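Local coordinates for hypothetical multiheme protein (Ignicoccus hospitalis KIN4/I, PDB 4QO5) that probably transfers electrons through its covalently attached c-type hemes as a membrane-associated octaheme cytochrome c whose physiological reaction is not established, at residues V314-A322 / I427-T438; W473-R481 / W491-L501. All coordinates share one frame; numbering follows the deposited sequence.

Contact 1 of 2, residues V314-A322 / I427-T438; sequences VRLFGLIYA and IEETNKATLKTT. With HEC (heme c), chain H.
The N431 carboxamide swings toward A322 because CG lies anti to its own carbonyl carbon (chi1 -83°), with OD1 almost syn to CA (chi2 -4°). From there it grips the connection of a small antiparallel beta-hairpin, strands 314-315 and 323-324, which leans on the long helix 413-447. The amide makes a two-way clasp with the A322 backbone: A322 N donates to N431 OD1 at 2.9 Å, in the carbonyl plane and on a lone pair, while N431 ND2 returns a nearly straight bond to A322 O at 3.1 Å. With both ends of the carboxamide engaged, its rotation is fixed. Y321, next in line, turns its ring 80° from the amide plane and presents an edge to the helix backbone, so that CE1 comes within 3.3 Å of N431 O; the ring slides past T434 while its hydroxyl hydrogen-bonds to L369 O, outside the two segments. I320 follows a cis peptide bond; its CG1 lies over one face of the Y321 ring, and CD1 reaches T434 CG2 at 3.7 Å. A water joins I320 O to T434 OG1. Towards the paired strands, the side-chain contacts of I427 are apolar: CD1 meets V314 tip to tip, touching CG1 at 3.8 Å, and L316 comes in across it at about a right angle. Backbone N-H groups of the strand and the turn after it bind both propionates of a heme c: L316 N donates to O2A at 2.9 Å, F317 N to O1A of that carboxylate, and V314 N to O2D of the other. At the far end of the helix segment, T438 OG1 bonds back to T434 O at 2.7 Å, reaching it from the face opposite to T438 N.

Contact 2 of 2, residues W473-R481 / W491-L501; sequences WLFYSNSIR and WTTFKRGWYQL. With HEC (heme c), chain E.
W491 meets S479 where the helical hairpin of 464-485 and 498-520 turns back on itself: the indole edge faces S479 OG, and W491 O lies 3.5 Å from S479 CB. T492 follows, its CG2 lying against I480 O. T493 and F494 instead pack against a heme c whose iron carries a water and which is hydrogen-bonded to R315, H331 and Y482 of the second subunit; F494 CZ comes within 3.3 Å of pyrrole carbon C3B. R496, its chain bent at chi2 and chi3, folds CG against S479 OG (3.3 Å) and lays its guanidinium nearly coplanar with the Y476 ring, while its charge is paired with D241. G497, the N-cap of helix 498-520, offers CA to I480 CG1. W498 then receives I480 CD1 over its five-membered ring, 3.7 Å from the centroid, a CH-pi contact. Q500 CB sits over one face of Y476, and its NE2 holds F494 O. L501 closes the row, CD2 against I480 CD1. No conventional hydrogen bond crosses the interface: the buried R496 O has no polar partner; Y476 CA makes a CA-H...O contact with it (3.3 Å) and S479 CB also abuts it, so van der Waals and CH-pi packing probably carry the contact.

How the contacts relate
Contacts 1 and 2 lie about 11 Å apart between centres and are joined through helix 464-485, which follows helix 413-447 in the chain. R481 NE reaches L316 O at 2.7 Å and N478 OD1 reaches G318 N at 2.9 Å, both probable hydrogen bonds, so one face of the 473-481 segment anchors the hairpin loop of contact 1 while other side chains of that segment meet 491-501. S477 and T434 add a hydroxyl bond between the two helices. Each contact borders a different heme: contact 1 binds the propionates of one, and contact 2 abuts a water-ligated one at the subunit boundary. Both also touch the second subunit.

Contact 1 of 2, residues V314-A322 / I427-T438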
loop_
_atom_site.group_PDB
_atom_site.type_symbol
_atom_site.label_atom_id
_atom_site.label_comp_id
_atom_site.label_asym_id
_atom_site.label_seq_id
_atom_site.Cartn_x
_atom_site.Cartn_y
_atom_site.Cartn_z
ATOM N N VAL A 314 -20.410 15.503 9.760
ATOM C CA VAL A 314 -19.443 15.606 10.850
ATOM C C VAL A 314 -18.018 15.532 10.313
ATOM O O VAL A 314 -17.682 14.633 9.543
ATOM C CB VAL A 314 -19.682 14.516 11.915
ATOM C CG1 VAL A 314 -19.617 13.104 11.285
ATOM C CG2 VAL A 314 -18.692 14.662 13.071
ATOM N N ARG A 315 -17.184 16.492 10.697
ATOM C CA ARG A 315 -15.792 16.497 10.221
ATOM C C ARG A 315 -14.994 15.444 10.974
ATOM O O ARG A 315 -14.785 15.566 12.184
ATOM C CB ARG A 315 -15.151 17.877 10.415
ATOM C CG ARG A 315 -13.754 18.001 9.765
ATOM C CD ARG A 315 -13.871 18.600 8.381
ATOM N NE ARG A 315 -12.640 18.549 7.588
ATOM C CZ ARG A 315 -11.824 19.583 7.403
ATOM N NH1 ARG A 315 -12.073 20.764 7.970
ATOM N NH2 ARG A 315 -10.751 19.441 6.639
ATOM N N LEU A 316 -14.558 14.409 10.259
ATOM C CA LEU A 316 -13.815 13.298 10.862
ATOM C C LEU A 316 -12.341 13.632 11.068
ATOM O O LEU A 316 -11.662 12.961 11.847
ATOM C CB LEU A 316 -13.909 12.040 9.991
ATOM C CG LEU A 316 -15.301 11.470 9.705
ATOM C CD1 LEU A 316 -15.164 10.119 8.993
ATOM C CD2 LEU A 316 -16.141 11.344 10.982
ATOM N N PHE A 317 -11.849 14.650 10.351
ATOM C CA PHE A 317 -10.490 15.148 10.516
ATOM C C PHE A 317 -10.451 16.018 11.766
ATOM O O PHE A 317 -11.021 17.117 11.792
ATOM C CB PHE A 317 -10.115 15.973 9.279
ATOM C CG PHE A 317 -8.655 16.307 9.157
ATOM C CD1 PHE A 317 -8.193 17.564 9.509
ATOM C CD2 PHE A 317 -7.755 15.390 8.628
ATOM C CE1 PHE A 317 -6.865 17.904 9.375
ATOM C CE2 PHE A 317 -6.419 15.722 8.486
ATOM C CZ PHE A 317 -5.969 16.984 8.854
ATOM N N GLY A 318 -9.772 15.541 12.800
ATOM C CA GLY A 318 -9.816 16.197 14.099
ATOM C C GLY A 318 -9.052 17.509 14.149
ATOM O O GLY A 318 -7.877 17.586 13.749
ATOM N N LEU A 319 -9.711 18.556 14.636
ATOM C CA LEU A 319 -9.037 19.842 14.784
ATOM C C LEU A 319 -9.308 20.503 16.137
ATOM O O LEU A 319 -9.881 21.595 16.180
ATOM C CB LEU A 319 -9.460 20.774 13.647
ATOM C CG LEU A 319 -9.073 20.274 12.249
ATOM C CD1 LEU A 319 -9.808 21.052 11.152
ATOM C CD2 LEU A 319 -7.546 20.334 12.050
ATOM N N ILE A 320 -8.916 19.861 17.241
ATOM C CA ILE A 320 -8.217 18.567 17.245
ATOM C C ILE A 320 -9.214 17.411 17.427
ATOM O O ILE A 320 -8.855 16.241 17.269
ATOM C CB ILE A 320 -7.185 18.510 18.378
ATOM C CG1 ILE A 320 -7.903 18.619 19.728
ATOM C CG2 ILE A 320 -6.124 19.607 18.188
ATOM C CD1 ILE A 320 -7.001 18.487 20.934
ATOM N N TYR A 321 -10.464 17.754 17.741
ATOM C CA TYR A 321 -11.549 16.772 17.860
ATOM C C TYR A 321 -12.404 16.734 16.594
ATOM O O TYR A 321 -12.450 17.711 15.849
ATOM C CB TYR A 321 -12.438 17.124 19.054
ATOM C CG TYR A 321 -11.657 17.281 20.340
ATOM C CD1 TYR A 321 -11.165 16.165 21.014
ATOM C CD2 TYR A 321 -11.380 18.535 20.859
ATOM C CE1 TYR A 321 -10.442 16.304 22.181
ATOM C CE2 TYR A 321 -10.654 18.682 22.025
ATOM C CZ TYR A 321 -10.183 17.556 22.680
ATOM O OH TYR A 321 -9.455 17.692 23.846
ATOM N N ALA A 322 -13.091 15.617 16.366
ATOM C CA ALA A 322 -14.090 15.535 15.308
ATOM C C ALA A 322 -15.258 16.431 15.735
ATOM O O ALA A 322 -15.598 16.504 16.923
ATOM C CB ALA A 322 -14.559 14.096 15.109
ATOM N N ILE A 427 -16.582 8.430 17.108
ATOM C CA ILE A 427 -16.331 9.866 17.229
ATOM C C ILE A 427 -16.216 10.205 18.710
ATOM O O ILE A 427 -15.282 10.881 19.126
ATOM C CB ILE A 427 -17.454 10.689 16.551
ATOM C CG1 ILE A 427 -17.304 10.599 15.027
ATOM C CG2 ILE A 427 -17.448 12.162 17.017
ATOM C CD1 ILE A 427 -18.547 10.997 14.262
ATOM N N GLU A 428 -17.156 9.697 19.508
ATOM C CA GLU A 428 -17.150 9.919 20.950
ATOM C C GLU A 428 -15.899 9.345 21.610
ATOM O O GLU A 428 -15.259 10.001 22.432
ATOM C CB GLU A 428 -18.388 9.289 21.598
ATOM C CG GLU A 428 -18.279 9.228 23.117
ATOM C CD GLU A 428 -19.125 8.129 23.734
ATOM O OE1 GLU A 428 -20.347 8.103 23.467
ATOM O OE2 GLU A 428 -18.566 7.289 24.478
ATOM N N GLU A 429 -15.568 8.103 21.277
ATOM C CA GLU A 429 -14.424 7.441 21.904
ATOM C C GLU A 429 -13.085 8.038 21.467
ATOM O O GLU A 429 -12.211 8.290 22.298
ATOM C CB GLU A 429 -14.487 5.927 21.688
ATOM C CG GLU A 429 -15.658 5.336 22.472
ATOM C CD GLU A 429 -15.912 3.868 22.208
ATOM O OE1 GLU A 429 -15.195 3.270 21.374
ATOM O OE2 GLU A 429 -16.846 3.318 22.841
ATOM N N THR A 430 -12.924 8.299 20.179
ATOM C CA THR A 430 -11.662 8.897 19.736
ATOM C C THR A 430 -11.487 10.298 20.297
ATOM O O THR A 430 -10.368 10.693 20.643
ATOM C CB THR A 430 -11.503 8.924 18.202
ATOM O OG1 THR A 430 -12.640 9.561 17.613
ATOM C CG2 THR A 430 -11.354 7.496 17.664
ATOM N N ASN A 431 -12.586 11.050 20.406
ATOM C CA ASN A 431 -12.488 12.371 20.988
ATOM C C ASN A 431 -12.035 12.293 22.452
ATOM O O ASN A 431 -11.272 13.143 22.904
ATOM C CB ASN A 431 -13.812 13.157 20.842
ATOM C CG ASN A 431 -13.955 13.831 19.480
ATOM O OD1 ASN A 431 -13.045 13.789 18.644
ATOM N ND2 ASN A 431 -15.089 14.492 19.267
ATOM N N LYS A 432 -12.492 11.278 23.193
ATOM C CA LYS A 432 -12.061 11.145 24.591
ATOM C C LYS A 432 -10.579 10.760 24.670
ATOM O O LYS A 432 -9.860 11.204 25.566
ATOM C CB LYS A 432 -12.911 10.109 25.348
ATOM C CG LYS A 432 -14.336 10.561 25.668
ATOM C CD LYS A 432 -14.339 11.658 26.721
ATOM C CE LYS A 432 -15.751 11.939 27.236
ATOM N NZ LYS A 432 -16.698 12.238 26.125
ATOM N N ALA A 433 -10.129 9.913 23.750
ATOM C CA ALA A 433 -8.716 9.524 23.723
ATOM C C ALA A 433 -7.839 10.743 23.422
ATOM O O ALA A 433 -6.768 10.909 24.002
ATOM C CB ALA A 433 -8.467 8.417 22.693
ATOM N N THR A 434 -8.321 11.601 22.528
ATOM C CA THR A 434 -7.629 12.835 22.169
ATOM C C THR A 434 -7.577 13.805 23.354
ATOM O O THR A 434 -6.584 14.499 23.562
ATOM C CB THR A 434 -8.289 13.480 20.947
ATOM O OG1 THR A 434 -8.161 12.589 19.834
ATOM C CG2 THR A 434 -7.630 14.823 20.589
ATOM N N LEU A 435 -8.637 13.838 24.152
ATOM C CA LEU A 435 -8.620 14.675 25.346
ATOM C C LEU A 435 -7.567 14.158 26.321
ATOM O O LEU A 435 -6.893 14.938 27.006
ATOM C CB LEU A 435 -10.008 14.715 26.012
ATOM C CG LEU A 435 -10.102 15.453 27.348
ATOM C CD1 LEU A 435 -9.648 16.907 27.210
ATOM C CD2 LEU A 435 -11.541 15.387 27.890
ATOM N N LYS A 436 -7.429 12.836 26.390
ATOM C CA LYS A 436 -6.458 12.222 27.289
ATOM C C LYS A 436 -5.023 12.586 26.894
ATOM O O LYS A 436 -4.219 12.961 27.747
ATOM C CB LYS A 436 -6.631 10.700 27.316
ATOM C CG LYS A 436 -5.776 10.004 28.380
ATOM C CD LYS A 436 -6.040 8.508 28.407
ATOM C CE LYS A 436 -5.190 7.812 29.457
ATOM N NZ LYS A 436 -5.690 8.037 30.835
ATOM N N THR A 437 -4.694 12.473 25.611
ATOM C CA THR A 437 -3.341 12.818 25.179
ATOM C C THR A 437 -3.090 14.313 25.330
ATOM O O THR A 437 -1.958 14.737 25.583
ATOM C CB THR A 437 -3.044 12.377 23.728
ATOM O OG1 THR A 437 -3.946 13.029 22.827
ATOM C CG2 THR A 437 -3.189 10.868 23.585
ATOM N N THR A 438 -4.147 15.114 25.190
ATOM C CA THR A 438 -4.014 16.555 25.370
ATOM C C THR A 438 -3.653 16.894 26.824
ATOM O O THR A 438 -2.827 17.777 27.083
ATOM C CB THR A 438 -5.295 17.308 24.938
ATOM O OG1 THR A 438 -5.553 17.042 23.548
ATOM C CG2 THR A 438 -5.134 18.802 25.151
HETATM FE FE HEC H . -15.737 8.687 2.098
HETATM C CHA HEC H . -15.999 10.450 5.049
HETATM C CHB HEC H . -13.132 10.663 1.093
HETATM C CHC HEC H . -15.053 6.480 -0.367
HETATM C CHD HEC H . -18.769 7.332 2.549
HETATM N NA HEC H . -14.779 10.253 2.905
HETATM C C1A HEC H . -14.975 10.780 4.174
HETATM C C2A HEC H . -13.924 11.731 4.436
HETATM C C3A HEC H . -13.115 11.778 3.362
HETATM C C4A HEC H . -13.641 10.865 2.365
HETATM C CMA HEC H . -11.853 12.651 3.156
HETATM C CAA HEC H . -13.781 12.509 5.763
HETATM C CBA HEC H . -14.194 13.969 5.540
HETATM C CGA HEC H . -14.260 14.573 6.919
HETATM O O1A HEC H . -13.197 14.982 7.451
HETATM O O2A HEC H . -15.378 14.596 7.500
HETATM N NB HEC H . -14.404 8.647 0.619
HETATM C C1B HEC H . -13.326 9.489 0.454
HETATM C C2B HEC H . -12.380 8.858 -0.398
HETATM C C3B HEC H . -12.931 7.682 -0.729
HETATM C C4B HEC H . -14.213 7.545 -0.135
HETATM C CMB HEC H . -11.034 9.547 -0.773
HETATM C CAB HEC H . -12.495 6.472 -1.532
HETATM C CBB HEC H . -10.995 6.181 -1.419
HETATM N NC HEC H . -16.719 7.299 1.171
HETATM C C1C HEC H . -16.273 6.381 0.240
HETATM C C2C HEC H . -17.368 5.517 -0.150
HETATM C C3C HEC H . -18.222 5.609 0.889
HETATM C C4C HEC H . -17.934 6.814 1.595
HETATM C CMC HEC H . -17.042 4.234 -0.942
HETATM C CAC HEC H . -19.558 4.916 1.243
HETATM C CBC HEC H . -19.758 3.466 0.778
HETATM N ND HEC H . -17.164 8.873 3.566
HETATM C C1D HEC H . -18.351 8.160 3.555
HETATM C C2D HEC H . -19.094 8.454 4.742
HETATM C C3D HEC H . -18.220 9.403 5.536
HETATM C C4D HEC H . -17.040 9.625 4.722
HETATM C CMD HEC H . -20.468 7.870 5.138
HETATM C CAD HEC H . -18.537 10.080 6.873
HETATM C CBD HEC H . -19.334 11.335 6.456
HETATM C CGD HEC H . -19.158 12.416 7.487
HETATM O O1D HEC H . -18.125 12.393 8.196
HETATM O O2D HEC H . -20.045 13.305 7.614
HETATM O O HOH W 1 -9.345 13.606 17.443
#

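Contact 2 of 2, residues W473-R481 / W491-L501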
loop_
_atom_site.group_PDB
_atom_site.type_symbol
_atom_site.label_atom_id
_atom_site.label_comp_id
_atom_site.label_asym_id
_atom_site.label_seq_id
_atom_site.Cartn_x
_atom_site.Cartn_y
_atom_site.Cartn_z
ATOM N N TRP A 473 -4.322 12.591 17.364
ATOM C CA TRP A 473 -5.470 13.034 16.579
ATOM C C TRP A 473 -5.258 12.976 15.068
ATOM O O TRP A 473 -6.071 12.375 14.356
ATOM C CB TRP A 473 -6.008 14.411 17.020
ATOM C CG TRP A 473 -4.986 15.468 17.317
ATOM C CD1 TRP A 473 -4.330 15.669 18.501
ATOM C CD2 TRP A 473 -4.547 16.514 16.433
ATOM N NE1 TRP A 473 -3.488 16.757 18.395
ATOM C CE2 TRP A 473 -3.607 17.293 17.140
ATOM C CE3 TRP A 473 -4.848 16.856 15.111
ATOM C CZ2 TRP A 473 -2.964 18.395 16.570
ATOM C CZ3 TRP A 473 -4.201 17.955 14.539
ATOM C CH2 TRP A 473 -3.272 18.708 15.273
ATOM N N LEU A 474 -4.172 13.584 14.578
ATOM C CA LEU A 474 -3.929 13.681 13.142
ATOM C C LEU A 474 -3.801 12.338 12.424
ATOM O O LEU A 474 -4.180 12.214 11.252
ATOM C CB LEU A 474 -2.671 14.529 12.868
ATOM C CG LEU A 474 -2.328 14.841 11.419
ATOM C CD1 LEU A 474 -3.385 15.749 10.816
ATOM C CD2 LEU A 474 -0.946 15.491 11.334
ATOM N N PHE A 475 -3.240 11.344 13.094
ATOM C CA PHE A 475 -3.096 10.031 12.462
ATOM C C PHE A 475 -4.131 9.036 12.992
ATOM O O PHE A 475 -4.929 8.494 12.236
ATOM C CB PHE A 475 -1.701 9.425 12.687
ATOM C CG PHE A 475 -0.564 10.185 12.042
ATOM C CD1 PHE A 475 -0.793 11.281 11.234
ATOM C CD2 PHE A 475 0.747 9.767 12.256
ATOM C CE1 PHE A 475 0.267 11.960 10.646
ATOM C CE2 PHE A 475 1.807 10.438 11.674
ATOM C CZ PHE A 475 1.562 11.538 10.870
ATOM N N TYR A 476 -4.099 8.790 14.291
ATOM C CA TYR A 476 -4.775 7.601 14.835
ATOM C C TYR A 476 -6.285 7.800 14.998
ATOM O O TYR A 476 -7.072 6.972 14.533
ATOM C CB TYR A 476 -4.104 7.145 16.138
ATOM C CG TYR A 476 -2.603 6.986 15.959
ATOM C CD1 TYR A 476 -2.081 6.437 14.792
ATOM C CD2 TYR A 476 -1.715 7.413 16.938
ATOM C CE1 TYR A 476 -0.715 6.308 14.608
ATOM C CE2 TYR A 476 -0.334 7.293 16.752
ATOM C CZ TYR A 476 0.151 6.737 15.596
ATOM O OH TYR A 476 1.518 6.605 15.425
ATOM N N SER A 477 -6.688 8.906 15.619
ATOM C CA SER A 477 -8.123 9.162 15.795
ATOM C C SER A 477 -8.749 9.320 14.423
ATOM O O SER A 477 -9.818 8.783 14.164
ATOM C CB SER A 477 -8.391 10.395 16.657
ATOM O OG SER A 477 -7.937 10.204 17.985
ATOM N N ASN A 478 -8.068 10.046 13.535
ATOM C CA ASN A 478 -8.564 10.193 12.171
ATOM C C ASN A 478 -8.757 8.851 11.472
ATOM O O ASN A 478 -9.782 8.610 10.844
ATOM C CB ASN A 478 -7.617 11.053 11.338
ATOM C CG ASN A 478 -7.766 12.537 11.633
ATOM O OD1 ASN A 478 -8.632 12.957 12.412
ATOM N ND2 ASN A 478 -6.912 13.340 11.013
ATOM N N SER A 479 -7.753 7.987 11.558
ATOM C CA SER A 479 -7.835 6.697 10.888
ATOM C C SER A 479 -8.987 5.862 11.434
ATOM O O SER A 479 -9.698 5.191 10.678
ATOM C CB SER A 479 -6.520 5.932 11.011
ATOM O OG SER A 479 -5.524 6.526 10.193
ATOM N N ILE A 480 -9.177 5.911 12.746
ATOM C CA ILE A 480 -10.258 5.139 13.367
ATOM C C ILE A 480 -11.622 5.602 12.870
ATOM O O ILE A 480 -12.495 4.792 12.541
ATOM C CB ILE A 480 -10.194 5.239 14.906
ATOM C CG1 ILE A 480 -8.968 4.485 15.419
ATOM C CG2 ILE A 480 -11.473 4.653 15.552
ATOM C CD1 ILE A 480 -8.572 4.860 16.839
ATOM N N ARG A 481 -11.797 6.921 12.804
ATOM C CA ARG A 481 -13.042 7.497 12.329
ATOM C C ARG A 481 -13.241 7.207 10.840
ATOM O O ARG A 481 -14.322 6.809 10.431
ATOM C CB ARG A 481 -13.066 9.002 12.607
ATOM C CG ARG A 481 -13.124 9.320 14.103
ATOM C CD ARG A 481 -13.279 10.823 14.346
ATOM N NE ARG A 481 -12.054 11.578 14.085
ATOM C CZ ARG A 481 -11.292 12.113 15.037
ATOM N NH1 ARG A 481 -11.609 11.956 16.312
ATOM N NH2 ARG A 481 -10.204 12.799 14.716
ATOM N N TRP A 491 -7.016 -0.334 9.277
ATOM C CA TRP A 491 -6.796 1.084 9.564
ATOM C C TRP A 491 -7.443 1.504 10.886
ATOM O O TRP A 491 -7.069 2.509 11.475
ATOM C CB TRP A 491 -7.212 1.998 8.389
ATOM C CG TRP A 491 -6.004 2.436 7.644
ATOM C CD1 TRP A 491 -5.293 3.576 7.843
ATOM C CD2 TRP A 491 -5.296 1.685 6.658
ATOM N NE1 TRP A 491 -4.192 3.596 7.015
ATOM C CE2 TRP A 491 -4.181 2.449 6.268
ATOM C CE3 TRP A 491 -5.513 0.444 6.050
ATOM C CZ2 TRP A 491 -3.270 2.010 5.305
ATOM C CZ3 TRP A 491 -4.621 0.013 5.090
ATOM C CH2 TRP A 491 -3.513 0.789 4.725
ATOM N N THR A 492 -8.411 0.724 11.360
ATOM C CA THR A 492 -9.001 1.003 12.663
ATOM C C THR A 492 -8.273 0.254 13.779
ATOM O O THR A 492 -8.613 0.405 14.953
ATOM C CB THR A 492 -10.487 0.576 12.730
ATOM O OG1 THR A 492 -10.581 -0.838 12.513
ATOM C CG2 THR A 492 -11.300 1.290 11.672
ATOM N N THR A 493 -7.280 -0.559 13.418
ATOM C CA THR A 493 -6.654 -1.446 14.387
ATOM C C THR A 493 -5.119 -1.278 14.482
ATOM O O THR A 493 -4.639 -0.339 15.111
ATOM C CB THR A 493 -7.042 -2.915 14.092
ATOM O OG1 THR A 493 -8.465 -2.995 13.887
ATOM C CG2 THR A 493 -6.649 -3.824 15.242
ATOM N N PHE A 494 -4.354 -2.182 13.875
ATOM C CA PHE A 494 -2.912 -2.217 14.114
ATOM C C PHE A 494 -2.119 -1.265 13.234
ATOM O O PHE A 494 -1.088 -0.741 13.651
ATOM C CB PHE A 494 -2.361 -3.629 13.918
ATOM C CG PHE A 494 -2.844 -4.620 14.933
ATOM C CD1 PHE A 494 -2.526 -4.476 16.282
ATOM C CD2 PHE A 494 -3.563 -5.726 14.531
ATOM C CE1 PHE A 494 -2.955 -5.422 17.212
ATOM C CE2 PHE A 494 -3.995 -6.656 15.444
ATOM C CZ PHE A 494 -3.686 -6.506 16.789
ATOM N N LYS A 495 -2.591 -1.064 12.010
ATOM C CA LYS A 495 -1.876 -0.228 11.060
ATOM C C LYS A 495 -1.826 1.236 11.533
ATOM O O LYS A 495 -0.765 1.855 11.553
ATOM C CB LYS A 495 -2.510 -0.350 9.662
ATOM C CG LYS A 495 -1.849 0.506 8.577
ATOM C CD LYS A 495 -0.352 0.214 8.488
ATOM C CE LYS A 495 0.263 0.829 7.250
ATOM N NZ LYS A 495 0.241 -0.123 6.117
ATOM N N ARG A 496 -2.960 1.782 11.956
ATOM C CA ARG A 496 -3.004 3.215 12.260
ATOM C C ARG A 496 -4.187 3.519 13.184
ATOM O O ARG A 496 -4.604 4.650 13.305
ATOM C CB ARG A 496 -3.133 4.022 10.963
ATOM C CG ARG A 496 -2.494 5.417 11.004
ATOM C CD ARG A 496 -0.961 5.320 11.033
ATOM N NE ARG A 496 -0.410 4.864 9.761
ATOM C CZ ARG A 496 0.866 4.536 9.584
ATOM N NH1 ARG A 496 1.713 4.617 10.600
ATOM N NH2 ARG A 496 1.298 4.132 8.400
ATOM N N GLY A 497 -4.710 2.498 13.849
ATOM C CA GLY A 497 -5.971 2.644 14.569
ATOM C C GLY A 497 -5.881 2.483 16.069
ATOM O O GLY A 497 -4.977 3.036 16.691
ATOM N N TRP A 498 -6.830 1.743 16.660
ATOM C CA TRP A 498 -6.932 1.667 18.117
ATOM C C TRP A 498 -5.650 1.230 18.802
ATOM O O TRP A 498 -5.288 1.768 19.850
ATOM C CB TRP A 498 -8.108 0.774 18.569
ATOM C CG TRP A 498 -9.389 1.547 18.614
ATOM C CD1 TRP A 498 -10.474 1.397 17.795
ATOM C CD2 TRP A 498 -9.695 2.632 19.492
ATOM N NE1 TRP A 498 -11.446 2.310 18.129
ATOM C CE2 TRP A 498 -10.984 3.087 19.160
ATOM C CE3 TRP A 498 -8.998 3.270 20.525
ATOM C CZ2 TRP A 498 -11.598 4.157 19.822
ATOM C CZ3 TRP A 498 -9.615 4.331 21.188
ATOM C CH2 TRP A 498 -10.898 4.758 20.833
ATOM N N TYR A 499 -4.966 0.249 18.223
ATOM C CA TYR A 499 -3.741 -0.237 18.827
ATOM C C TYR A 499 -2.714 0.892 18.883
ATOM O O TYR A 499 -2.049 1.094 19.903
ATOM C CB TYR A 499 -3.180 -1.462 18.078
ATOM C CG TYR A 499 -1.794 -1.796 18.566
ATOM C CD1 TYR A 499 -1.599 -2.612 19.678
ATOM C CD2 TYR A 499 -0.679 -1.254 17.938
ATOM C CE1 TYR A 499 -0.323 -2.876 20.141
ATOM C CE2 TYR A 499 0.582 -1.506 18.394
ATOM C CZ TYR A 499 0.763 -2.317 19.485
ATOM O OH TYR A 499 2.048 -2.551 19.910
ATOM N N GLN A 500 -2.593 1.636 17.789
ATOM C CA GLN A 500 -1.606 2.714 17.732
ATOM C C GLN A 500 -1.969 3.839 18.687
ATOM O O GLN A 500 -1.091 4.432 19.330
ATOM C CB GLN A 500 -1.447 3.246 16.308
ATOM C CG GLN A 500 -0.926 2.202 15.328
ATOM C CD GLN A 500 0.528 1.824 15.586
ATOM O OE1 GLN A 500 1.264 2.551 16.253
ATOM N NE2 GLN A 500 0.933 0.669 15.079
ATOM N N LEU A 501 -3.266 4.123 18.790
ATOM C CA LEU A 501 -3.726 5.209 19.649
ATOM C C LEU A 501 -3.439 4.872 21.117
ATOM O O LEU A 501 -2.899 5.695 21.855
ATOM C CB LEU A 501 -5.218 5.473 19.431
ATOM C CG LEU A 501 -5.902 6.572 20.246
ATOM C CD1 LEU A 501 -5.062 7.831 20.252
ATOM C CD2 LEU A 501 -7.286 6.868 19.669
HETATM FE FE HEC E . -6.453 -10.869 14.640
HETATM C CHA HEC E . -5.330 -14.144 14.291
HETATM C CHB HEC E . -5.643 -11.026 17.961
HETATM C CHC HEC E . -7.352 -7.569 15.031
HETATM C CHD HEC E . -6.720 -10.558 11.271
HETATM N NA HEC E . -5.596 -12.301 15.852
HETATM C C1A HEC E . -5.317 -13.614 15.554
HETATM C C2A HEC E . -5.016 -14.310 16.790
HETATM C C3A HEC E . -5.103 -13.422 17.779
HETATM C C4A HEC E . -5.460 -12.153 17.213
HETATM C CMA HEC E . -4.864 -13.620 19.290
HETATM C CAA HEC E . -4.681 -15.812 16.938
HETATM C CBA HEC E . -5.985 -16.456 17.422
HETATM C CGA HEC E . -5.898 -17.962 17.526
HETATM O O1A HEC E . -5.954 -18.496 18.665
HETATM O O2A HEC E . -5.777 -18.625 16.470
HETATM N NB HEC E . -6.508 -9.603 16.178
HETATM C C1B HEC E . -6.099 -9.831 17.470
HETATM C C2B HEC E . -6.326 -8.654 18.266
HETATM C C3B HEC E . -6.724 -7.688 17.428
HETATM C C4B HEC E . -6.912 -8.279 16.125
HETATM C CMB HEC E . -5.907 -8.542 19.754
HETATM C CAB HEC E . -7.027 -6.186 17.633
HETATM C CBB HEC E . -6.421 -5.433 18.837
HETATM N NC HEC E . -6.888 -9.330 13.444
HETATM C C1C HEC E . -7.345 -8.070 13.759
HETATM C C2C HEC E . -7.941 -7.479 12.577
HETATM C C3C HEC E . -7.571 -8.292 11.577
HETATM C C4C HEC E . -7.027 -9.493 12.091
HETATM C CMC HEC E . -8.380 -5.991 12.538
HETATM C CAC HEC E . -7.701 -8.292 10.064
HETATM C CBC HEC E . -7.146 -6.957 9.482
HETATM N ND HEC E . -6.095 -12.148 13.036
HETATM C C1D HEC E . -6.255 -11.780 11.712
HETATM C C2D HEC E . -5.829 -12.864 10.869
HETATM C C3D HEC E . -5.379 -13.976 11.804
HETATM C C4D HEC E . -5.580 -13.448 13.129
HETATM C CMD HEC E . -5.827 -12.886 9.337
HETATM C CAD HEC E . -4.792 -15.356 11.423
HETATM C CBD HEC E . -3.349 -15.116 10.992
HETATM C CGD HEC E . -2.607 -16.412 10.810
HETATM O O1D HEC E . -1.542 -16.386 10.144
HETATM O O2D HEC E . -3.066 -17.462 11.313
HETATM O O HOH W 2 -4.119 -10.053 14.171
#